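Local coordinates for protein rRNA adenine N-6-methyltransferase (Saccharopolyspora erythraea, PDB 6NVM) that dimethylates N6 of a single adenine of 23S rRNA with S-adenosyl-L-methionine as methyl donor, lowering the affinity of the ribosome for macrolide, lincosamide and streptogramin B antibiotics, at residues A[135-140]-A[160-165]; A[185-190]-A[233-238]; A[84-89]-A[110-115]. All coordinates share one frame; numbering follows the deposited sequence.

Contact 1 (A[135-140]-A[160-165]); sequences FAFVGA and ETATMV
Phe137 takes hold of the neighbouring strand with both its peptide polar atoms: its N donates to Thr161 O, and its O receives Thr163 N at 2.8 Å, the donor tilted 24° from the carbonyl plane. That same oxygen accepts a second hydrogen bond, from a water 2.9 Å from Phe137 O, which also bonds to Thr161 OG1 and Thr163 OG1 and so ties two threonine hydroxyls to one carbonyl. Thr161 OG1 has a further partner in Ala66 O. The parallel pattern continues on both sides. Glu160 N reaches Phe135 O with a nearly straight bond, Gly139 N meets Thr163 O at a more bent 145°, and Val165 N closes on Gly139 O. Strands 135-140 and 159-167 belong to one right-handed beta-alpha-beta unit with helix 146-155 as the crossover, lying in the central sheet of a class I methyltransferase; Ala140, at the strand end, is predicted to bind S-adenosyl-L-methionine. On the face toward that crossover helix, Phe137 CG stands anti to the backbone N (chi1 171°), and the ring meets the neighbouring strand with its edge: in the Met164 conformer described, CE2 lies 3.7 Å from Met164 CG, nearly in the ring plane, while CD2 is 4.1 Å from Ala162 CB. Gly139, with no side chain, lies beside this ring. On the opposite face of the sheet, Val138, Thr163 and Val165 pack against Ile62 of helix 56-65, and Ala140 CB comes 4.4 Å from Val165 CB.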
ATOM      1  N   PHE A 135      -6.611   9.199   9.651  1.00 28.96           N
ATOM      2  CA  PHE A 135      -6.120  10.072   8.593  1.00 29.17           C
ATOM      3  C   PHE A 135      -5.937   9.246   7.331  1.00 28.09           C
ATOM      4  O   PHE A 135      -5.994   8.014   7.355  1.00 28.68           O
ATOM      5  CB  PHE A 135      -4.805  10.749   8.990  1.00 28.17           C
ATOM      6  CG  PHE A 135      -3.610   9.833   8.925  1.00 25.85           C
ATOM      7  CD1 PHE A 135      -3.385   8.905   9.923  1.00 28.04           C
ATOM      8  CD2 PHE A 135      -2.720   9.900   7.860  1.00 23.65           C
ATOM      9  CE1 PHE A 135      -2.286   8.045   9.867  1.00 27.75           C
ATOM     10  CE2 PHE A 135      -1.618   9.047   7.797  1.00 26.14           C
ATOM     11  CZ  PHE A 135      -1.409   8.119   8.807  1.00 26.55           C
ATOM     12  N   ALA A 136      -5.723   9.949   6.224  1.00 25.67           N
ATOM     13  CA  ALA A 136      -5.401   9.336   4.950  1.00 25.38           C
ATOM     14  C   ALA A 136      -4.069   9.876   4.453  1.00 25.02           C
ATOM     15  O   ALA A 136      -3.711  11.026   4.716  1.00 23.48           O
ATOM     16  CB  ALA A 136      -6.493   9.605   3.910  1.00 26.32           C
ATOM     17  N   PHE A 137      -3.330   9.026   3.741  1.00 25.97           N
ATOM     18  CA  PHE A 137      -2.098   9.425   3.078  1.00 23.97           C
ATOM     19  C   PHE A 137      -2.318   9.427   1.576  1.00 25.86           C
ATOM     20  O   PHE A 137      -2.942   8.511   1.035  1.00 26.16           O
ATOM     21  CB  PHE A 137      -0.940   8.475   3.412  1.00 24.33           C
ATOM     22  CG  PHE A 137       0.279   8.718   2.581  1.00 23.96           C
ATOM     23  CD1 PHE A 137       1.174   9.717   2.924  1.00 26.70           C
ATOM     24  CD2 PHE A 137       0.518   7.978   1.442  1.00 28.80           C
ATOM     25  CE1 PHE A 137       2.297   9.960   2.160  1.00 29.87           C
ATOM     26  CE2 PHE A 137       1.651   8.214   0.670  1.00 33.81           C
ATOM     27  CZ  PHE A 137       2.539   9.207   1.034  1.00 31.46           C
ATOM     28  N   VAL A 138      -1.803  10.457   0.909  1.00 27.06           N
ATOM     29  CA  VAL A 138      -1.774  10.525  -0.550  1.00 26.75           C
ATOM     30  C   VAL A 138      -0.370  10.927  -0.967  1.00 29.77           C
ATOM     31  O   VAL A 138       0.226  11.823  -0.362  1.00 31.74           O
ATOM     32  CB  VAL A 138      -2.809  11.529  -1.101  1.00 26.89           C
ATOM     33  CG1 VAL A 138      -2.727  11.605  -2.615  1.00 29.57           C
ATOM     34  CG2 VAL A 138      -4.205  11.144  -0.671  1.00 28.49           C
ATOM     35  N   GLY A 139       0.168  10.294  -2.003  1.00 28.06           N
ATOM     36  CA  GLY A 139       1.530  10.611  -2.386  1.00 32.69           C
ATOM     37  C   GLY A 139       1.869  10.202  -3.798  1.00 35.25           C
ATOM     38  O   GLY A 139       1.390   9.184  -4.309  1.00 30.80           O
ATOM     39  N   ALA A 140       2.710  11.020  -4.430  1.00 36.86           N
ATOM     40  CA  ALA A 140       3.427  10.656  -5.648  1.00 38.94           C
ATOM     41  C   ALA A 140       4.852  10.336  -5.226  1.00 40.10           C
ATOM     42  O   ALA A 140       5.581  11.220  -4.770  1.00 41.43           O
ATOM     43  CB  ALA A 140       3.396  11.789  -6.674  1.00 42.42           C
ATOM     44  N   GLU A 160      -6.323   5.217   7.629  1.00 27.95           N
ATOM     45  CA  GLU A 160      -7.470   4.596   6.976  1.00 29.21           C
ATOM     46  C   GLU A 160      -7.107   4.101   5.586  1.00 30.44           C
ATOM     47  O   GLU A 160      -7.224   2.906   5.301  1.00 33.44           O
ATOM     48  CB  GLU A 160      -8.650   5.575   6.882  1.00 32.63           C
ATOM     49  CG  GLU A 160      -9.331   5.841   8.192  1.00 34.04           C
ATOM     50  CD  GLU A 160     -10.716   6.445   8.019  1.00 37.95           C
ATOM     51  OE1 GLU A 160     -11.096   6.768   6.872  1.00 38.14           O
ATOM     52  OE2 GLU A 160     -11.426   6.587   9.032  1.00 39.80           O
ATOM     53  N   THR A 161      -6.674   5.009   4.710  1.00 27.20           N
ATOM     54  CA  THR A 161      -6.291   4.663   3.353  1.00 30.10           C
ATOM     55  C   THR A 161      -4.979   5.341   2.999  1.00 30.32           C
ATOM     56  O   THR A 161      -4.632   6.396   3.541  1.00 29.28           O
ATOM     57  CB  THR A 161      -7.348   5.085   2.327  1.00 34.88           C
ATOM     58  OG1 THR A 161      -7.401   6.515   2.268  1.00 36.87           O
ATOM     59  CG2 THR A 161      -8.700   4.528   2.705  1.00 35.56           C
ATOM     60  N   ALA A 162      -4.254   4.712   2.078  1.00 26.10           N
ATOM     61  CA  ALA A 162      -3.047   5.281   1.499  1.00 26.22           C
ATOM     62  C   ALA A 162      -3.175   5.141  -0.007  1.00 30.60           C
ATOM     63  O   ALA A 162      -3.313   4.025  -0.518  1.00 32.83           O
ATOM     64  CB  ALA A 162      -1.784   4.582   2.007  1.00 29.39           C
ATOM     65  N   THR A 163      -3.158   6.268  -0.707  1.00 25.01           N
ATOM     66  CA  THR A 163      -3.298   6.309  -2.155  1.00 25.13           C
ATOM     67  C   THR A 163      -1.978   6.807  -2.720  1.00 29.82           C
ATOM     68  O   THR A 163      -1.518   7.895  -2.355  1.00 29.88           O
ATOM     69  CB  THR A 163      -4.457   7.219  -2.560  1.00 29.00           C
ATOM     70  OG1 THR A 163      -5.665   6.733  -1.963  1.00 29.79           O
ATOM     71  CG2 THR A 163      -4.632   7.249  -4.072  1.00 28.75           C
ATOM     72  N   MET A 164      -1.378   6.023  -3.610  0.65 30.22           N
ATOM     73  CA  MET A 164      -0.017   6.280  -4.050  0.65 32.61           C
ATOM     74  C   MET A 164       0.092   6.125  -5.556  0.65 33.23           C
ATOM     75  O   MET A 164      -0.486   5.202  -6.139  0.65 32.87           O
ATOM     76  CB  MET A 164       0.972   5.326  -3.370  0.65 34.69           C
ATOM     77  CG  MET A 164       1.165   5.602  -1.899  0.65 37.08           C
ATOM     78  SD  MET A 164       2.023   4.255  -1.063  0.65 38.78           S
ATOM     79  CE  MET A 164       0.728   3.021  -0.990  0.65 36.90           C
ATOM     80  N   VAL A 165       0.842   7.035  -6.173  1.00 30.48           N
ATOM     81  CA  VAL A 165       1.278   6.903  -7.554  1.00 30.64           C
ATOM     82  C   VAL A 165       2.686   6.328  -7.505  1.00 31.24           C
ATOM     83  O   VAL A 165       3.592   6.942  -6.925  1.00 31.10           O
ATOM     84  CB  VAL A 165       1.255   8.251  -8.289  1.00 31.86           C
ATOM     85  CG1 VAL A 165       1.746   8.085  -9.724  1.00 33.12           C
ATOM     86  CG2 VAL A 165      -0.134   8.844  -8.256  1.00 31.53           C
TER
HETATM   87  O   HOH W   1      -5.692   7.889   0.536  0.78 23.78           O

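Contact 2 (A[185-190]-A[233-238]); sequences TVMTWP and RYESMV
Tyr234 holds its CG anti to the backbone N (chi1 170°), which sends the ring out from helix 228-243 toward helix 183-188, and Met187 bends at chi2 (-85°), which sets SD against helix 228-243, and again at chi3, which turns CE toward Glu235. The phenol is the polar link: Tyr234 OH donates to Val186 O over 2.7 Å. It comes in from above the carbonyl plane, 39° out of it, and bent well away from the C=O direction. Since Val186 O otherwise receives within its own segment just a weak bond from Trp189 N, the hydroxyl supplies the stronger of these two donors. Around the ring the packing is close. Pro190 meets it tip to tip, its CG 3.4 Å from Tyr234 CE2, and Val186 CG1 lies 3.5 Å from Tyr234 OH, crossing the phenol at about a right angle. From within its own helix Val238 places CG2 over one ring face, toward the rim, and directs CG1 to Val186 CG1 at 3.7 Å. Met187 slides past Val238 in the opposite direction, so that, in the conformers described, its SD touches both Val238 CG1 and the backbone at Glu235 O, 3.6 Å from each, while CE rests on Glu235 CB. Trp285 of helix 282-292 also packs on Val186, and Leu231 on Pro190. A helix-to-helix contact made through a tyrosine-to-carbonyl bond and bordered by apolar side chains here joins the Rossmann-like catalytic domain to the helical C-terminal part, the two-domain plan of the Erm methyltransferases, away from the predicted S-adenosyl-L-methionine site.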
ATOM      1  N   THR A 185       2.581  -8.268   0.965  1.00 29.55           N
ATOM      2  CA  THR A 185       1.141  -8.201   0.740  1.00 30.71           C
ATOM      3  C   THR A 185       0.426  -9.361   1.424  1.00 30.37           C
ATOM      4  O   THR A 185      -0.610  -9.169   2.072  1.00 28.06           O
ATOM      5  CB  THR A 185       0.841  -8.202  -0.763  1.00 35.52           C
ATOM      6  OG1 THR A 185       1.491  -7.086  -1.383  1.00 35.23           O
ATOM      7  CG2 THR A 185      -0.654  -8.104  -1.020  1.00 35.12           C
ATOM      8  N   VAL A 186       0.970 -10.572   1.294  1.00 30.86           N
ATOM      9  CA  VAL A 186       0.360 -11.739   1.931  1.00 29.93           C
ATOM     10  C   VAL A 186       0.422 -11.611   3.450  1.00 29.95           C
ATOM     11  O   VAL A 186      -0.558 -11.899   4.151  1.00 29.78           O
ATOM     12  CB  VAL A 186       1.050 -13.023   1.439  1.00 33.16           C
ATOM     13  CG1 VAL A 186       0.506 -14.254   2.169  1.00 31.80           C
ATOM     14  CG2 VAL A 186       0.889 -13.169  -0.072  1.00 31.00           C
ATOM     15  N   MET A 187       1.572 -11.175   3.977  0.61 27.70           N
ATOM     16  CA  MET A 187       1.749 -11.057   5.422  0.61 30.70           C
ATOM     17  C   MET A 187       0.766 -10.065   6.031  0.61 29.89           C
ATOM     18  O   MET A 187       0.258 -10.285   7.138  0.61 29.83           O
ATOM     19  CB  MET A 187       3.183 -10.628   5.737  0.61 35.57           C
ATOM     20  CG  MET A 187       4.238 -11.675   5.418  0.61 41.91           C
ATOM     21  SD  MET A 187       4.473 -12.863   6.756  0.61 47.57           S
ATOM     22  CE  MET A 187       5.285 -11.853   7.988  0.61 50.93           C
ATOM     23  N   THR A 188       0.507  -8.952   5.345  1.00 30.03           N
ATOM     24  CA  THR A 188      -0.329  -7.883   5.882  1.00 29.50           C
ATOM     25  C   THR A 188      -1.785  -7.977   5.441  1.00 28.46           C
ATOM     26  O   THR A 188      -2.608  -7.186   5.911  1.00 27.64           O
ATOM     27  CB  THR A 188       0.228  -6.510   5.470  1.00 28.42           C
ATOM     28  OG1 THR A 188       0.219  -6.390   4.044  1.00 31.76           O
ATOM     29  CG2 THR A 188       1.645  -6.325   5.988  1.00 28.70           C
ATOM     30  N   TRP A 189      -2.119  -8.925   4.569  1.00 29.90           N
ATOM     31  CA  TRP A 189      -3.489  -9.060   4.083  1.00 30.42           C
ATOM     32  C   TRP A 189      -4.525  -9.158   5.194  1.00 29.56           C
ATOM     33  O   TRP A 189      -5.640  -8.641   5.007  1.00 27.73           O
ATOM     34  CB  TRP A 189      -3.574 -10.293   3.172  1.00 30.29           C
ATOM     35  CG  TRP A 189      -4.815 -10.352   2.350  1.00 32.85           C
ATOM     36  CD1 TRP A 189      -5.933 -11.097   2.594  1.00 35.53           C
ATOM     37  CD2 TRP A 189      -5.070  -9.631   1.141  1.00 35.12           C
ATOM     38  NE1 TRP A 189      -6.868 -10.884   1.609  1.00 38.50           N
ATOM     39  CE2 TRP A 189      -6.361  -9.988   0.705  1.00 38.77           C
ATOM     40  CE3 TRP A 189      -4.330  -8.721   0.383  1.00 37.49           C
ATOM     41  CZ2 TRP A 189      -6.926  -9.470  -0.459  1.00 42.38           C
ATOM     42  CZ3 TRP A 189      -4.895  -8.204  -0.771  1.00 40.50           C
ATOM     43  CH2 TRP A 189      -6.177  -8.582  -1.182  1.00 42.19           C
ATOM     44  N   PRO A 190      -4.261  -9.805   6.333  1.00 27.97           N
ATOM     45  CA  PRO A 190      -5.264  -9.804   7.408  1.00 27.53           C
ATOM     46  C   PRO A 190      -5.539  -8.424   7.971  1.00 25.46           C
ATOM     47  O   PRO A 190      -6.594  -8.232   8.585  1.00 27.05           O
ATOM     48  CB  PRO A 190      -4.653 -10.732   8.462  1.00 30.74           C
ATOM     49  CG  PRO A 190      -3.722 -11.603   7.703  1.00 31.07           C
ATOM     50  CD  PRO A 190      -3.150 -10.721   6.635  1.00 27.80           C
ATOM     51  N   ARG A 233       0.575 -16.732  14.373  1.00 34.23           N
ATOM     52  CA  ARG A 233       0.732 -18.056  13.783  1.00 35.17           C
ATOM     53  C   ARG A 233       0.578 -17.997  12.266  1.00 33.74           C
ATOM     54  O   ARG A 233       1.291 -18.697  11.536  1.00 30.84           O
ATOM     55  CB  ARG A 233      -0.266 -19.032  14.407  1.00 37.04           C
ATOM     56  CG  ARG A 233       0.044 -19.355  15.875  1.00 38.94           C
ATOM     57  CD  ARG A 233      -0.711 -20.581  16.378  1.00 40.49           C
ATOM     58  NE  ARG A 233      -2.160 -20.432  16.246  1.00 38.55           N
ATOM     59  CZ  ARG A 233      -2.941 -19.804  17.120  1.00 41.42           C
ATOM     60  NH1 ARG A 233      -2.430 -19.253  18.214  1.00 41.03           N
ATOM     61  NH2 ARG A 233      -4.246 -19.724  16.897  1.00 42.79           N
ATOM     62  N   TYR A 234      -0.332 -17.152  11.773  1.00 34.04           N
ATOM     63  CA  TYR A 234      -0.457 -16.943  10.333  1.00 34.54           C
ATOM     64  C   TYR A 234       0.832 -16.377   9.752  1.00 36.06           C
ATOM     65  O   TYR A 234       1.329 -16.856   8.726  1.00 34.03           O
ATOM     66  CB  TYR A 234      -1.630 -16.006  10.045  1.00 32.36           C
ATOM     67  CG  TYR A 234      -1.715 -15.521   8.613  1.00 31.75           C
ATOM     68  CD1 TYR A 234      -2.366 -16.270   7.642  1.00 28.41           C
ATOM     69  CD2 TYR A 234      -1.153 -14.308   8.235  1.00 30.27           C
ATOM     70  CE1 TYR A 234      -2.456 -15.824   6.331  1.00 27.66           C
ATOM     71  CE2 TYR A 234      -1.236 -13.855   6.929  1.00 30.07           C
ATOM     72  CZ  TYR A 234      -1.890 -14.614   5.983  1.00 27.06           C
ATOM     73  OH  TYR A 234      -1.975 -14.163   4.686  1.00 30.16           O
ATOM     74  N   GLU A 235       1.371 -15.331  10.385  0.69 36.07           N
ATOM     75  CA  GLU A 235       2.601 -14.718   9.895  0.69 38.33           C
ATOM     76  C   GLU A 235       3.746 -15.723   9.876  0.69 39.77           C
ATOM     77  O   GLU A 235       4.560 -15.732   8.944  0.69 40.50           O
ATOM     78  CB  GLU A 235       2.949 -13.505  10.761  0.69 38.45           C
ATOM     79  CG  GLU A 235       1.946 -12.358  10.613  0.69 36.72           C
ATOM     80  CD  GLU A 235       2.004 -11.345  11.750  0.69 39.37           C
ATOM     81  OE1 GLU A 235       2.586 -11.656  12.816  0.69 42.10           O
ATOM     82  OE2 GLU A 235       1.454 -10.235  11.581  0.69 40.22           O
ATOM     83  N   SER A 236       3.816 -16.590  10.887  0.69 39.55           N
ATOM     84  CA  SER A 236       4.858 -17.609  10.916  0.69 41.09           C
ATOM     85  C   SER A 236       4.697 -18.599   9.766  0.69 39.75           C
ATOM     86  O   SER A 236       5.690 -19.042   9.179  0.69 39.61           O
ATOM     87  CB  SER A 236       4.836 -18.335  12.260  0.69 44.37           C
ATOM     88  OG  SER A 236       5.813 -19.356  12.302  0.69 48.31           O
ATOM     89  N   MET A 237       3.456 -18.959   9.433  0.69 38.34           N
ATOM     90  CA  MET A 237       3.219 -19.873   8.320  0.69 38.10           C
ATOM     91  C   MET A 237       3.647 -19.252   6.995  0.69 38.24           C
ATOM     92  O   MET A 237       4.269 -19.920   6.161  0.69 37.93           O
ATOM     93  CB  MET A 237       1.741 -20.266   8.267  0.69 36.12           C
ATOM     94  CG  MET A 237       1.348 -21.131   7.061  0.69 36.75           C
ATOM     95  SD  MET A 237      -0.405 -21.033   6.658  0.69 35.07           S
ATOM     96  CE  MET A 237      -0.529 -19.346   6.045  0.69 35.10           C
ATOM     97  N   VAL A 238       3.299 -17.983   6.772  1.00 37.27           N
ATOM     98  CA  VAL A 238       3.661 -17.318   5.525  1.00 38.10           C
ATOM     99  C   VAL A 238       5.174 -17.209   5.409  1.00 42.44           C
ATOM    100  O   VAL A 238       5.756 -17.519   4.362  1.00 46.25           O
ATOM    101  CB  VAL A 238       2.980 -15.941   5.438  1.00 36.47           C
ATOM    102  CG1 VAL A 238       3.461 -15.180   4.211  1.00 39.36           C
ATOM    103  CG2 VAL A 238       1.464 -16.111   5.391  1.00 35.23           C
TER

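Contact 3 (A[84-89]-A[110-115]); sequences LTRELA and EKLSGH
Leu112 splits its two methyl groups between neighbouring residues of helix 83-89: CD1 lies against Thr85, 3.9 Å from CG2, while CD2 sits 3.8 Å from Arg86 CG and over one face of the Arg86 guanidinium, toward its rim. This is the close-packed side. Thr85 and Leu112 cross at about a right angle, and both touch Ile118 of strand 118-121; Thr85 OG1 finds its polar partner in Glu76 rather than across the contact. Both helices flank the parallel part of the mixed central sheet in the Rossmann-like methyltransferase core, and the segment 110-115 is where helix 102-111 ends and the chain turns back toward edge strand 118-121. A type I turn from Leu112 to His115 makes that reversal. At its start, Glu110 O, from the preceding helix, accepts from both Ser113 N and Ser113 OG, which approach from the same face of the carbonyl plane. The turn delivers His115 to the neighbouring helix: its CG is anti to the carbonyl carbon (chi1 -73°), and the side chain crosses that of Arg86 at about a right angle, CE1 3.9 Å from Arg86 CG and CD2 a looser 4.4 Å from Ala89 CB. The guanidinium and imidazole planes stand 83° apart, so the two groups are not parallel. Toward solvent the fit slackens. No direct hydrogen bond joins the segments; instead a water in the plane of the guanidinium accepts from Arg86 NH2 at 2.9 Å and donates to Lys111 O at 2.6 Å. In the conformer described, Lys111 NZ forms a salt bridge with Glu81, which may soften the repulsion from Arg86, whose NH2 is 5.6 Å from Lys111 NZ.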
ATOM      1  N   LEU A  84      -2.843  18.641  -7.222  1.00 28.82           N
ATOM      2  CA  LEU A  84      -3.471  17.582  -6.442  1.00 27.16           C
ATOM      3  C   LEU A  84      -3.775  18.061  -5.028  1.00 25.18           C
ATOM      4  O   LEU A  84      -4.834  17.749  -4.472  1.00 26.84           O
ATOM      5  CB  LEU A  84      -2.571  16.346  -6.414  1.00 26.65           C
ATOM      6  CG  LEU A  84      -3.001  15.209  -5.484  1.00 29.89           C
ATOM      7  CD1 LEU A  84      -4.403  14.739  -5.820  1.00 30.48           C
ATOM      8  CD2 LEU A  84      -2.001  14.057  -5.560  1.00 31.49           C
ATOM      9  N   THR A  85      -2.853  18.816  -4.427  1.00 24.18           N
ATOM     10  CA  THR A  85      -3.073  19.305  -3.069  1.00 26.61           C
ATOM     11  C   THR A  85      -4.369  20.107  -2.976  1.00 24.47           C
ATOM     12  O   THR A  85      -5.115  19.987  -1.998  1.00 25.02           O
ATOM     13  CB  THR A  85      -1.887  20.165  -2.625  1.00 27.80           C
ATOM     14  OG1 THR A  85      -0.659  19.536  -3.017  1.00 30.02           O
ATOM     15  CG2 THR A  85      -1.908  20.356  -1.118  1.00 27.01           C
ATOM     16  N   ARG A  86      -4.644  20.934  -3.984  1.00 24.47           N
ATOM     17  CA  ARG A  86      -5.882  21.715  -3.999  1.00 26.01           C
ATOM     18  C   ARG A  86      -7.106  20.809  -4.022  1.00 26.55           C
ATOM     19  O   ARG A  86      -8.097  21.057  -3.320  1.00 28.33           O
ATOM     20  CB  ARG A  86      -5.904  22.637  -5.216  1.00 29.50           C
ATOM     21  CG  ARG A  86      -4.767  23.654  -5.288  1.00 29.30           C
ATOM     22  CD  ARG A  86      -4.737  24.333  -6.660  1.00 30.17           C
ATOM     23  NE  ARG A  86      -3.480  25.043  -6.910  1.00 29.81           N
ATOM     24  CZ  ARG A  86      -3.293  26.348  -6.759  1.00 31.53           C
ATOM     25  NH1 ARG A  86      -4.285  27.140  -6.363  1.00 34.72           N
ATOM     26  NH2 ARG A  86      -2.103  26.874  -7.023  1.00 29.22           N
ATOM     27  N   GLU A  87      -7.060  19.750  -4.830  1.00 27.82           N
ATOM     28  CA  GLU A  87      -8.216  18.873  -4.948  1.00 27.23           C
ATOM     29  C   GLU A  87      -8.413  18.026  -3.699  1.00 28.30           C
ATOM     30  O   GLU A  87      -9.556  17.725  -3.332  1.00 30.37           O
ATOM     31  CB  GLU A  87      -8.077  18.022  -6.207  1.00 31.22           C
ATOM     32  CG  GLU A  87      -8.002  18.926  -7.438  1.00 35.95           C
ATOM     33  CD  GLU A  87      -8.232  18.215  -8.748  1.00 40.11           C
ATOM     34  OE1 GLU A  87      -8.783  17.092  -8.737  1.00 39.71           O
ATOM     35  OE2 GLU A  87      -7.858  18.799  -9.793  1.00 39.98           O
ATOM     36  N   LEU A  88      -7.326  17.659  -3.015  1.00 25.97           N
ATOM     37  CA  LEU A  88      -7.457  17.001  -1.722  1.00 24.96           C
ATOM     38  C   LEU A  88      -8.063  17.937  -0.685  1.00 25.19           C
ATOM     39  O   LEU A  88      -8.916  17.523   0.111  1.00 24.13           O
ATOM     40  CB  LEU A  88      -6.094  16.515  -1.239  1.00 25.30           C
ATOM     41  CG  LEU A  88      -5.336  15.561  -2.151  1.00 25.12           C
ATOM     42  CD1 LEU A  88      -3.934  15.335  -1.604  1.00 26.35           C
ATOM     43  CD2 LEU A  88      -6.090  14.255  -2.292  1.00 27.76           C
ATOM     44  N   ALA A  89      -7.619  19.196  -0.668  1.00 26.56           N
ATOM     45  CA  ALA A  89      -8.107  20.160   0.313  1.00 26.90           C
ATOM     46  C   ALA A  89      -9.578  20.506   0.114  1.00 29.55           C
ATOM     47  O   ALA A  89     -10.241  20.905   1.075  1.00 30.48           O
ATOM     48  CB  ALA A  89      -7.267  21.434   0.260  1.00 25.88           C
ATOM     49  N   GLU A 110       3.364  29.596  -0.678  1.00 33.51           N
ATOM     50  CA  GLU A 110       2.758  30.811  -1.221  1.00 33.75           C
ATOM     51  C   GLU A 110       1.734  30.483  -2.302  1.00 34.70           C
ATOM     52  O   GLU A 110       0.658  31.094  -2.351  1.00 33.81           O
ATOM     53  CB  GLU A 110       3.845  31.736  -1.776  1.00 39.46           C
ATOM     54  CG  GLU A 110       3.329  33.080  -2.296  1.00 56.52           C
ATOM     55  CD  GLU A 110       2.646  33.913  -1.218  1.00 67.16           C
ATOM     56  OE1 GLU A 110       3.002  33.763  -0.027  1.00 68.71           O
ATOM     57  OE2 GLU A 110       1.748  34.715  -1.565  1.00 70.68           O
ATOM     58  N   LYS A 111       2.050  29.531  -3.185  0.64 35.68           N
ATOM     59  CA  LYS A 111       1.111  29.152  -4.239  0.64 37.48           C
ATOM     60  C   LYS A 111      -0.228  28.707  -3.666  0.64 35.32           C
ATOM     61  O   LYS A 111      -1.283  28.971  -4.256  0.64 35.10           O
ATOM     62  CB  LYS A 111       1.702  28.035  -5.099  0.64 40.31           C
ATOM     63  CG  LYS A 111       2.629  28.510  -6.198  0.64 44.05           C
ATOM     64  CD  LYS A 111       3.365  27.353  -6.864  0.64 48.32           C
ATOM     65  CE  LYS A 111       2.404  26.358  -7.492  0.64 50.18           C
ATOM     66  NZ  LYS A 111       3.109  25.307  -8.281  0.64 51.02           N
ATOM     67  N   LEU A 112      -0.212  28.023  -2.523  1.00 30.04           N
ATOM     68  CA  LEU A 112      -1.416  27.434  -1.955  1.00 29.32           C
ATOM     69  C   LEU A 112      -2.026  28.268  -0.833  1.00 33.14           C
ATOM     70  O   LEU A 112      -2.944  27.795  -0.153  1.00 35.08           O
ATOM     71  CB  LEU A 112      -1.107  26.025  -1.446  1.00 27.57           C
ATOM     72  CG  LEU A 112      -0.551  25.073  -2.510  1.00 30.12           C
ATOM     73  CD1 LEU A 112      -0.125  23.740  -1.895  1.00 26.98           C
ATOM     74  CD2 LEU A 112      -1.569  24.855  -3.627  1.00 31.38           C
ATOM     75  N   SER A 113      -1.553  29.497  -0.632  1.00 32.64           N
ATOM     76  CA  SER A 113      -1.979  30.278   0.524  1.00 38.76           C
ATOM     77  C   SER A 113      -3.447  30.679   0.456  1.00 37.92           C
ATOM     78  O   SER A 113      -4.007  31.079   1.480  1.00 35.95           O
ATOM     79  CB  SER A 113      -1.108  31.528   0.666  1.00 44.24           C
ATOM     80  OG  SER A 113      -1.201  32.347  -0.485  1.00 45.34           O
ATOM     81  N   GLY A 114      -4.081  30.585  -0.715  1.00 33.84           N
ATOM     82  CA  GLY A 114      -5.509  30.809  -0.821  1.00 36.92           C
ATOM     83  C   GLY A 114      -6.372  29.680  -0.302  1.00 36.26           C
ATOM     84  O   GLY A 114      -7.602  29.770  -0.371  1.00 34.95           O
ATOM     85  N   HIS A 115      -5.762  28.610   0.210  1.00 31.14           N
ATOM     86  CA  HIS A 115      -6.487  27.493   0.810  1.00 31.64           C
ATOM     87  C   HIS A 115      -6.166  27.435   2.298  1.00 31.19           C
ATOM     88  O   HIS A 115      -5.116  26.897   2.682  1.00 30.20           O
ATOM     89  CB  HIS A 115      -6.110  26.173   0.139  1.00 30.88           C
ATOM     90  CG  HIS A 115      -6.680  26.018  -1.231  1.00 31.08           C
ATOM     91  ND1 HIS A 115      -6.141  26.647  -2.331  1.00 32.74           N
ATOM     92  CD2 HIS A 115      -7.752  25.325  -1.678  1.00 29.08           C
ATOM     93  CE1 HIS A 115      -6.855  26.345  -3.398  1.00 30.32           C
ATOM     94  NE2 HIS A 115      -7.837  25.542  -3.031  1.00 32.77           N
TER
HETATM   95  O   HOH W   2      -1.909  29.742  -6.648  0.77 33.27           O

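Along the chain the contacts follow one another without overlap: contact 3 closes first, then contact 1, then contact 2. Contact 1 forms the middle of the seven-stranded mixed sheet, and contact 3 lies toward the edge strand 118-121, with centres about 17 Å apart. They meet where Val138 of contact 1 packs on Leu84 and Leu88 of helix 83-89, its CG1 3.9 Å from Leu84 CD2. Contact 2 is about 23 Å from contact 1 and 39 Å from contact 3, centre to centre, and lies across the chain's centre from contact 3. Together they trace one principle: sheet pairing builds the cofactor-binding core, helix packing flanks it, and a separate interface attaches the C-terminal helices.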